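Local structure of transcriptional regulator fur family (Xanthomonas campestris pv. campestris, 7DH8) at residues F89-G94 / N103-C108; F95-E100 / A129-D134; D124-A129 / A164-A169; Q140-A145 / Q153-E158. The protein probably acts as a zinc-dependent repressor of the Fur family, binding regulatory DNA to control zinc-uptake genes when zinc is bound. All coordinates share one frame; numbering follows the deposited sequence.

Contact 1 (F89-G94 / N103-C108). With ZN (zinc ion), chain B.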
# COMPACT_ATOMS: atom_id res chain seq x y z
N PHE A 89 8.77 14.60 -10.05
CA PHE A 89 7.92 15.65 -10.59
C PHE A 89 6.61 15.07 -11.10
O PHE A 89 5.53 15.55 -10.75
CB PHE A 89 8.66 16.39 -11.70
CG PHE A 89 7.77 17.20 -12.58
CD1 PHE A 89 7.45 18.50 -12.25
CD2 PHE A 89 7.24 16.66 -13.75
CE1 PHE A 89 6.63 19.25 -13.05
CE2 PHE A 89 6.41 17.40 -14.56
CZ PHE A 89 6.11 18.70 -14.21
N LEU A 90 6.70 14.00 -11.91
CA LEU A 90 5.51 13.33 -12.40
C LEU A 90 4.60 12.90 -11.25
O LEU A 90 3.37 13.04 -11.33
CB LEU A 90 5.92 12.13 -13.27
CG LEU A 90 6.71 12.57 -14.51
CD1 LEU A 90 7.21 11.37 -15.31
CD2 LEU A 90 5.84 13.48 -15.39
N MET A 91 5.17 12.41 -10.16
CA MET A 91 4.32 11.91 -9.08
C MET A 91 3.67 13.06 -8.30
O MET A 91 2.48 12.97 -7.92
CB MET A 91 5.14 11.03 -8.15
CG MET A 91 5.35 9.58 -8.67
SD MET A 91 6.29 8.69 -7.41
CE MET A 91 7.71 9.73 -7.23
N ALA A 92 4.42 14.12 -8.02
CA ALA A 92 3.89 15.17 -7.16
C ALA A 92 2.73 15.88 -7.85
O ALA A 92 1.78 16.32 -7.18
CB ALA A 92 5.00 16.15 -6.78
N ASN A 93 2.76 15.92 -9.18
CA ASN A 93 1.73 16.53 -10.01
C ASN A 93 0.67 15.54 -10.48
O ASN A 93 -0.16 15.90 -11.33
CB ASN A 93 2.41 17.19 -11.20
CG ASN A 93 3.26 18.36 -10.77
OD1 ASN A 93 2.74 19.42 -10.43
ND2 ASN A 93 4.58 18.17 -10.74
N GLY A 94 0.71 14.31 -9.99
CA GLY A 94 -0.35 13.36 -10.27
C GLY A 94 -0.38 12.79 -11.67
O GLY A 94 -1.42 12.24 -12.06
N ASN A 103 5.56 -1.78 -5.52
CA ASN A 103 6.73 -0.91 -5.63
C ASN A 103 7.03 -0.61 -7.10
O ASN A 103 8.12 -0.85 -7.60
CB ASN A 103 7.96 -1.50 -4.87
CG ASN A 103 9.11 -0.51 -4.76
OD1 ASN A 103 8.89 0.70 -4.83
ND2 ASN A 103 10.35 -1.00 -4.63
N ALA A 104 6.00 -0.09 -7.80
CA ALA A 104 6.09 0.09 -9.24
C ALA A 104 5.18 1.26 -9.62
O ALA A 104 4.41 1.78 -8.80
CB ALA A 104 5.74 -1.23 -10.01
N PHE A 105 5.39 1.77 -10.82
CA PHE A 105 4.82 3.05 -11.25
C PHE A 105 3.93 2.84 -12.45
O PHE A 105 4.21 1.97 -13.29
CB PHE A 105 5.91 4.04 -11.62
CG PHE A 105 6.82 4.34 -10.47
CD1 PHE A 105 7.89 3.52 -10.20
CD2 PHE A 105 6.52 5.38 -9.57
CE1 PHE A 105 8.73 3.78 -9.12
CE2 PHE A 105 7.32 5.64 -8.48
CZ PHE A 105 8.44 4.84 -8.24
N VAL A 106 2.88 3.65 -12.58
CA VAL A 106 1.93 3.54 -13.68
C VAL A 106 1.55 4.97 -14.04
O VAL A 106 1.56 5.86 -13.18
CB VAL A 106 0.63 2.70 -13.36
CG1 VAL A 106 0.87 1.20 -13.32
CG2 VAL A 106 -0.09 3.19 -12.04
N ALA A 107 1.23 5.20 -15.30
CA ALA A 107 0.82 6.53 -15.70
C ALA A 107 -0.63 6.75 -15.27
O ALA A 107 -1.44 5.82 -15.25
CB ALA A 107 0.97 6.73 -17.22
N CYS A 108 -0.94 7.98 -14.88
CA CYS A 108 -2.34 8.27 -14.58
C CYS A 108 -3.14 8.37 -15.88
O CYS A 108 -2.78 9.13 -16.79
CB CYS A 108 -2.49 9.55 -13.77
SG CYS A 108 -4.30 9.99 -13.46
ZN ZN B . -4.61 9.00 -11.67

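Contact 2 (F95-E100 / A129-D134). With ZN (zinc ion), chain B.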
# COMPACT_ATOMS: atom_id res chain seq x y z
N PHE A 95 0.71 12.88 -12.44
CA PHE A 95 0.75 12.24 -13.75
C PHE A 95 1.18 10.77 -13.69
O PHE A 95 0.98 10.06 -14.66
CB PHE A 95 1.70 13.01 -14.68
CG PHE A 95 1.34 14.47 -14.81
CD1 PHE A 95 0.10 14.85 -15.34
CD2 PHE A 95 2.21 15.46 -14.39
CE1 PHE A 95 -0.24 16.18 -15.47
CE2 PHE A 95 1.87 16.80 -14.52
CZ PHE A 95 0.65 17.16 -15.06
N VAL A 96 1.77 10.33 -12.59
CA VAL A 96 2.26 8.96 -12.42
C VAL A 96 1.88 8.57 -11.01
O VAL A 96 1.93 9.40 -10.11
CB VAL A 96 3.78 8.89 -12.62
CG1 VAL A 96 4.41 7.67 -11.86
CG2 VAL A 96 4.14 8.90 -14.14
N HIS A 97 1.45 7.33 -10.83
CA HIS A 97 1.12 6.85 -9.51
C HIS A 97 2.15 5.81 -9.12
O HIS A 97 2.51 4.97 -9.94
CB HIS A 97 -0.28 6.21 -9.43
CG HIS A 97 -1.39 7.16 -9.74
ND1 HIS A 97 -1.89 8.04 -8.80
CD2 HIS A 97 -2.12 7.36 -10.87
CE1 HIS A 97 -2.86 8.76 -9.35
NE2 HIS A 97 -3.04 8.34 -10.59
N LYS A 98 2.59 5.86 -7.87
CA LYS A 98 3.38 4.78 -7.33
C LYS A 98 2.44 3.81 -6.63
O LYS A 98 1.69 4.22 -5.74
CB LYS A 98 4.43 5.27 -6.34
CG LYS A 98 5.40 4.08 -5.89
CD LYS A 98 6.35 4.58 -4.78
CE LYS A 98 7.03 3.41 -4.02
NZ LYS A 98 8.10 3.94 -3.07
N LEU A 99 2.45 2.56 -7.07
CA LEU A 99 1.67 1.49 -6.43
C LEU A 99 2.49 0.92 -5.27
O LEU A 99 3.50 0.26 -5.49
CB LEU A 99 1.36 0.41 -7.44
CG LEU A 99 0.52 0.99 -8.59
CD1 LEU A 99 0.29 -0.06 -9.66
CD2 LEU A 99 -0.83 1.63 -8.06
N GLU A 100 2.02 1.15 -4.04
CA GLU A 100 2.85 0.78 -2.90
C GLU A 100 2.97 -0.71 -2.71
O GLU A 100 4.00 -1.16 -2.20
CB GLU A 100 2.30 1.40 -1.62
CG GLU A 100 2.15 2.85 -1.73
CD GLU A 100 3.46 3.57 -1.47
OE1 GLU A 100 4.39 2.89 -1.01
OE2 GLU A 100 3.54 4.79 -1.72
N ALA A 129 -2.70 -3.45 -13.57
CA ALA A 129 -3.23 -2.52 -12.59
C ALA A 129 -4.26 -1.63 -13.27
O ALA A 129 -3.99 -1.02 -14.30
CB ALA A 129 -2.15 -1.67 -11.95
N VAL A 130 -5.45 -1.59 -12.70
CA VAL A 130 -6.52 -0.77 -13.29
C VAL A 130 -6.83 0.33 -12.29
O VAL A 130 -7.12 0.04 -11.12
CB VAL A 130 -7.78 -1.59 -13.59
CG1 VAL A 130 -8.90 -0.64 -14.13
CG2 VAL A 130 -7.48 -2.68 -14.63
N GLU A 131 -6.88 1.57 -12.78
CA GLU A 131 -7.11 2.74 -11.96
C GLU A 131 -8.58 3.10 -12.02
O GLU A 131 -9.08 3.38 -13.10
CB GLU A 131 -6.30 3.93 -12.47
CG GLU A 131 -6.54 5.17 -11.57
CD GLU A 131 -5.71 6.39 -11.99
OE1 GLU A 131 -4.81 6.25 -12.85
OE2 GLU A 131 -5.94 7.49 -11.42
N LEU A 132 -9.25 3.16 -10.88
CA LEU A 132 -10.64 3.57 -10.82
C LEU A 132 -10.72 5.00 -10.29
O LEU A 132 -9.71 5.65 -9.98
CB LEU A 132 -11.44 2.59 -9.94
CG LEU A 132 -11.32 1.09 -10.28
CD1 LEU A 132 -12.31 0.28 -9.46
CD2 LEU A 132 -11.59 0.87 -11.78
N GLU A 133 -11.93 5.50 -10.18
CA GLU A 133 -12.21 6.70 -9.38
C GLU A 133 -13.47 6.60 -8.53
O GLU A 133 -14.57 6.50 -9.09
CB GLU A 133 -12.52 7.91 -10.27
CG GLU A 133 -12.75 9.23 -9.50
CD GLU A 133 -14.23 9.43 -9.12
OE1 GLU A 133 -15.06 8.55 -9.53
OE2 GLU A 133 -14.59 10.46 -8.47
N ASP A 134 -13.31 6.57 -7.19
CA ASP A 134 -14.47 6.48 -6.27
C ASP A 134 -14.31 7.65 -5.30
O ASP A 134 -13.36 7.66 -4.51
CB ASP A 134 -14.38 5.10 -5.64
CG ASP A 134 -15.75 4.61 -5.16
OD1 ASP A 134 -16.42 5.34 -4.40
OD2 ASP A 134 -16.17 3.50 -5.59
ZN ZN B . -4.61 9.00 -11.67

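Contact 3 (D124-A129 / A164-A169). With ZN (zinc ion), chain C.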
# COMPACT_ATOMS: atom_id res chain seq x y z
N ASP A 124 -2.97 -10.25 -8.88
CA ASP A 124 -1.87 -10.95 -8.24
C ASP A 124 -1.03 -11.75 -9.24
O ASP A 124 0.15 -11.98 -8.99
CB ASP A 124 -2.40 -11.91 -7.18
CG ASP A 124 -3.05 -11.20 -5.99
OD1 ASP A 124 -2.82 -9.98 -5.79
OD2 ASP A 124 -3.79 -11.89 -5.25
N ARG A 125 -1.62 -12.22 -10.34
CA ARG A 125 -0.91 -13.19 -11.18
C ARG A 125 -0.21 -12.52 -12.37
O ARG A 125 0.98 -12.75 -12.60
CB ARG A 125 -1.91 -14.27 -11.64
CG ARG A 125 -1.28 -15.34 -12.63
CD ARG A 125 -2.16 -16.57 -12.75
NE ARG A 125 -2.62 -17.01 -11.45
CZ ARG A 125 -3.81 -17.56 -11.27
NH1 ARG A 125 -4.60 -17.73 -12.32
NH2 ARG A 125 -4.21 -17.93 -10.04
N CYS A 126 -0.90 -11.65 -13.11
CA CYS A 126 -0.34 -11.04 -14.31
C CYS A 126 0.14 -9.62 -14.06
O CYS A 126 0.74 -9.02 -14.97
CB CYS A 126 -1.39 -11.04 -15.44
SG CYS A 126 -2.75 -9.81 -15.27
N HIS A 127 -0.13 -9.08 -12.86
CA HIS A 127 0.34 -7.80 -12.34
C HIS A 127 -0.26 -6.60 -13.06
O HIS A 127 0.23 -5.49 -12.88
CB HIS A 127 1.89 -7.69 -12.39
CG HIS A 127 2.58 -8.94 -11.88
ND1 HIS A 127 3.40 -9.73 -12.68
CD2 HIS A 127 2.51 -9.57 -10.68
CE1 HIS A 127 3.80 -10.77 -11.98
NE2 HIS A 127 3.30 -10.69 -10.76
N SER A 128 -1.30 -6.78 -13.89
CA SER A 128 -1.98 -5.61 -14.43
C SER A 128 -2.54 -4.76 -13.30
O SER A 128 -2.90 -5.29 -12.22
CB SER A 128 -3.15 -5.98 -15.35
OG SER A 128 -4.13 -6.69 -14.58
N ALA A 129 -2.70 -3.45 -13.57
CA ALA A 129 -3.23 -2.52 -12.59
C ALA A 129 -4.26 -1.63 -13.27
O ALA A 129 -3.99 -1.02 -14.30
CB ALA A 129 -2.15 -1.67 -11.95
N ALA A 164 -10.10 -10.54 -14.67
CA ALA A 164 -11.02 -11.46 -15.34
C ALA A 164 -10.27 -12.50 -16.15
O ALA A 164 -10.66 -13.67 -16.16
CB ALA A 164 -11.95 -10.72 -16.28
N LYS A 165 -9.24 -12.09 -16.88
CA LYS A 165 -8.51 -13.06 -17.73
C LYS A 165 -7.91 -14.18 -16.88
O LYS A 165 -8.05 -15.37 -17.20
CB LYS A 165 -7.37 -12.36 -18.48
CG LYS A 165 -7.74 -11.70 -19.74
CD LYS A 165 -8.55 -10.42 -19.61
CE LYS A 165 -8.52 -9.70 -20.96
NZ LYS A 165 -7.08 -9.37 -21.26
N CYS A 166 -7.23 -13.81 -15.79
CA CYS A 166 -6.58 -14.82 -14.97
C CYS A 166 -7.59 -15.68 -14.21
O CYS A 166 -7.37 -16.88 -14.04
CB CYS A 166 -5.58 -14.18 -14.00
SG CYS A 166 -4.11 -13.39 -14.80
N ALA A 167 -8.69 -15.08 -13.73
CA ALA A 167 -9.71 -15.87 -13.06
C ALA A 167 -10.33 -16.89 -13.99
O ALA A 167 -10.76 -17.97 -13.55
CB ALA A 167 -10.78 -14.96 -12.49
N ALA A 168 -10.42 -16.58 -15.28
CA ALA A 168 -11.01 -17.51 -16.23
C ALA A 168 -10.04 -18.62 -16.64
O ALA A 168 -10.49 -19.70 -16.98
CB ALA A 168 -11.51 -16.75 -17.46
N ALA A 169 -8.73 -18.39 -16.58
CA ALA A 169 -7.70 -19.42 -16.84
C ALA A 169 -7.69 -20.44 -15.71
O ALA A 169 -7.72 -20.03 -14.52
CB ALA A 169 -6.31 -18.75 -16.97
ZN ZN C . -4.37 -11.05 -14.34

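Contact 4 (Q140-A145 / Q153-E158)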
# COMPACT_ATOMS: atom_id res chain seq x y z
N GLN A 140 -15.64 8.53 2.54
CA GLN A 140 -15.92 7.75 3.73
C GLN A 140 -14.68 7.59 4.58
O GLN A 140 -14.73 7.82 5.79
CB GLN A 140 -16.48 6.38 3.37
CG GLN A 140 -18.03 6.45 3.29
CD GLN A 140 -18.57 5.14 2.68
OE1 GLN A 140 -18.86 4.19 3.40
NE2 GLN A 140 -18.58 5.08 1.37
N LEU A 141 -13.53 7.24 3.97
CA LEU A 141 -12.32 7.05 4.75
C LEU A 141 -11.81 8.36 5.32
O LEU A 141 -11.25 8.38 6.43
CB LEU A 141 -11.24 6.39 3.89
CG LEU A 141 -11.41 4.90 3.60
CD1 LEU A 141 -10.21 4.38 2.65
CD2 LEU A 141 -11.49 4.12 4.89
N GLU A 142 -12.02 9.49 4.62
CA GLU A 142 -11.73 10.78 5.24
C GLU A 142 -12.57 11.02 6.49
O GLU A 142 -12.05 11.44 7.53
CB GLU A 142 -11.92 11.92 4.26
CG GLU A 142 -10.75 12.13 3.36
CD GLU A 142 -11.06 13.23 2.37
OE1 GLU A 142 -11.90 14.08 2.72
OE2 GLU A 142 -10.46 13.24 1.28
N ALA A 143 -13.89 10.81 6.39
CA ALA A 143 -14.76 10.98 7.55
C ALA A 143 -14.33 10.10 8.70
O ALA A 143 -14.37 10.52 9.86
CB ALA A 143 -16.21 10.66 7.17
N ARG A 144 -13.99 8.83 8.41
CA ARG A 144 -13.53 7.93 9.47
C ARG A 144 -12.32 8.53 10.16
O ARG A 144 -12.23 8.53 11.40
CB ARG A 144 -13.18 6.56 8.89
CG ARG A 144 -14.36 5.64 8.43
CD ARG A 144 -15.40 5.45 9.58
NE ARG A 144 -14.80 4.96 10.84
CZ ARG A 144 -14.49 3.67 11.02
NH1 ARG A 144 -14.76 2.80 10.03
NH2 ARG A 144 -13.97 3.27 12.15
N ALA A 145 -11.36 9.01 9.37
CA ALA A 145 -10.13 9.60 9.91
C ALA A 145 -10.44 10.82 10.76
O ALA A 145 -9.97 10.94 11.89
CB ALA A 145 -9.17 9.95 8.77
N GLN A 153 -4.56 13.13 4.41
CA GLN A 153 -4.16 13.53 3.08
C GLN A 153 -3.97 12.87 1.71
O GLN A 153 -4.28 13.49 0.69
CB GLN A 153 -2.70 14.01 3.25
CG GLN A 153 -2.58 15.12 4.30
CD GLN A 153 -3.24 16.43 3.88
OE1 GLN A 153 -3.68 16.58 2.72
NE2 GLN A 153 -3.30 17.39 4.81
N ALA A 154 -3.52 11.62 1.67
CA ALA A 154 -3.37 10.92 0.40
C ALA A 154 -3.72 9.54 0.97
O ALA A 154 -3.27 9.15 2.06
CB ALA A 154 -2.00 10.66 -0.25
N GLN A 155 -4.53 8.78 0.21
CA GLN A 155 -4.84 7.40 0.54
C GLN A 155 -4.28 6.38 -0.44
O GLN A 155 -4.37 6.58 -1.65
CB GLN A 155 -6.39 7.25 0.53
CG GLN A 155 -7.07 8.28 1.48
CD GLN A 155 -8.59 8.09 1.48
OE1 GLN A 155 -9.08 7.07 1.02
NE2 GLN A 155 -9.33 9.07 1.98
N THR A 156 -3.80 5.25 0.09
CA THR A 156 -3.32 4.13 -0.70
C THR A 156 -4.42 3.10 -0.68
O THR A 156 -4.74 2.57 0.39
CB THR A 156 -2.05 3.52 -0.09
OG1 THR A 156 -1.01 4.48 -0.15
CG2 THR A 156 -1.62 2.28 -0.92
N LEU A 157 -5.03 2.83 -1.85
CA LEU A 157 -6.18 1.96 -1.98
C LEU A 157 -5.83 0.99 -3.10
O LEU A 157 -5.82 1.33 -4.29
CB LEU A 157 -7.48 2.72 -2.27
CG LEU A 157 -7.69 3.95 -1.35
CD1 LEU A 157 -8.70 4.86 -2.04
CD2 LEU A 157 -8.14 3.50 0.03
N GLU A 158 -5.51 -0.24 -2.74
CA GLU A 158 -5.10 -1.19 -3.77
C GLU A 158 -5.84 -2.49 -3.52
O GLU A 158 -5.66 -3.13 -2.49
CB GLU A 158 -3.59 -1.35 -3.74
CG GLU A 158 -2.87 0.02 -3.92
CD GLU A 158 -1.32 -0.03 -3.87
OE1 GLU A 158 -0.73 -1.06 -3.55
OE2 GLU A 158 -0.70 1.02 -4.15
O HOH W 1 -7.90 11.68 2.27

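Contact 1 (F89-G94 / N103-C108)
The end of helix 80-92 and the turn after it approach strand 104-107, with the CA atoms of Met91 and Phe105 9.1 Å apart and those of Gly94 and Cys108 closing to 7.0 Å. Met91 runs out straight and then bends at its third torsion, and its SD comes to 3.4 Å from CE2 of Phe105. The sulfur lies at the edge of the ring, 82° off the normal, and the two side chains cross at about a right angle. This is a Met-aromatic contact in which a flexible, polarisable chain meets the C-H rim of the phenyl group; Val96 also packs on Met91. At the second pair, Gly94 O touches CB of Cys108 at 3.4 Å and is buried without a polar partner. Cys108 turns SG anti to its backbone N (chi1 177°), and this sulfur binds a zinc ion at 2.1 Å. Gly94 has positive phi, readily adopted by a residue without a side chain, and is the C-prime residue of a Schellman motif in which Phe95 N reaches Leu90 O. In Fur proteins this helix and the hairpin after it correspond to the recognition helix and wing of the winged-helix domain.

Contact 2 (F95-E100 / A129-D134)
Glu131 and His97 reach toward each other from strands 129-131 and 96-99 and meet at a zinc ion. The glutamate's bond to CB points toward the hairpin strand, and from there the chain runs fully extended, with CG anti to the backbone N (chi1 -179°), a shape that spends its length on crossing the gap; it packs on Val118 and Phe120. CD arrives 3.6 Å from His97 NE2. Of the two oxygens, OE2 binds the metal at 2.0 Å, whereas OE1 stays 3.0 Å from the zinc ion, making the ligation essentially monodentate. OE1 faces the ring carbon CD2 of His97 at 3.5 Å and accepts a weak hydrogen bond from His109 N. Cys108 and His116 complete the site, which ties the wing of the winged-helix domain to the sheet of the dimerisation domain, consistent with a role in zinc-induced activation. His97 offers NE2 to the metal at 2.0 Å, and its ring stands 86° from the carboxylate plane. An imidazole nitrogen and a carboxylate oxygen thus share one cation without bonding to each other. Leu99, two residues on from His97, extends CD1 to 3.7 Å from CB of Ala129, whose small methyl suits this approach.

Contact 3 (D124-A129 / A164-A169)
Cys126 and Cys166 point their sulfurs at one zinc ion from the turn after strand 119-123 and from helix 164-168. The two side chains come from different directions: SG of Cys126 is 2.2 Å from the metal and SG of Cys166 2.4 Å, and the angle between them at the zinc is about 112°, close to tetrahedral. Cys126 sets its sulfur between the backbone N and the carbonyl carbon (chi1 74°), folding it back over its own turn, while Cys166 holds SG beside its backbone N. CB of Cys126 also lies beside the other sulfur, 3.7 Å from Cys166 SG. Arg125 flanks the pair on the outside: its CB rests 3.9 Å from Cys166 SG, and the chain then bends at its third torsion, bringing NH1 to 3.4 Å from Cys166 O. Such a long, flexible residue suits this exposed position, where aliphatic carbon can lie over sulfur while the guanidinium stays near the surface. Cys123 and Cys163 supply the other two ligands, so paired CxxC elements form a Cys4 site. Ser128 N gives Cys126 SG a weak hydrogen bond, 3.6 Å long but nearly straight. Four thiolates would give the zinc site net negative charge, which this N-H and the neighbouring arginine would be expected to offset in part. With ligands on both elements, the metal cross-links the C-terminal helix to the sheet.

Contact 4 (Q140-A145 / Q153-E158)
Leu141 and Glu142 of helix 135-146 rest on Gln155 and Leu157 of strand 151-160, a helix-on-sheet packing within the alpha/beta dimerisation domain of the Fur family. The axes of helix segment 140-145 and strand segment 153-158 pass 10.5 Å apart, at 120°. Leu141 carries the apolar part of the contact, its CD1 slipping past Leu157 CD2 in a tight 3.5 Å contact. Such a branched apolar residue suits the buried place between helix and strand. The same methyl lies 3.3 Å from Gln155 OE1, a buried oxygen that has no polar partner in the model. Glu142, at the border of the contact, lays its CG 3.6 Å from Gln155 NE2, the two chains crossing at about a right angle. Gln155 runs straight beyond CG (chi2 -179°), which carries its amide across the gap to the helix side chains. In the second subunit, Pro119 packs on Leu141, and Asp134 forms a salt bridge with Arg144, two residues on from Glu142. Residues 154-158 pair antiparallel with a strand of that subunit, extending the sheet across the interface. Gln155 NE2 donates to Val138 O and also to a water 3.0 Å away, which in turn donates to Glu142 OE2 at 3.2 Å.

Overall arrangement
Contacts 1 and 2 lie close together, with centres 8 Å apart: they share the hairpin of strands 96-99 and 104-107, alternate along the chain and hold three of the four ligands of one zinc ion. Contact 2 then crosses to strand 129-131, and contact 3, its centre 17 Å away, begins in the turn before that strand, sharing Ala129, and holds the second zinc ion. Contact 4 falls between the two segments of contact 3 in sequence, yet their centres are 26 Å apart; it lies at the subunit interface. Glu100 N bonds to Glu158 OE2, a further link between contacts 2 and 4. Metal, wing and dimer sheet are thus physically connected, consistent with zinc setting the orientation of the DNA-binding domains.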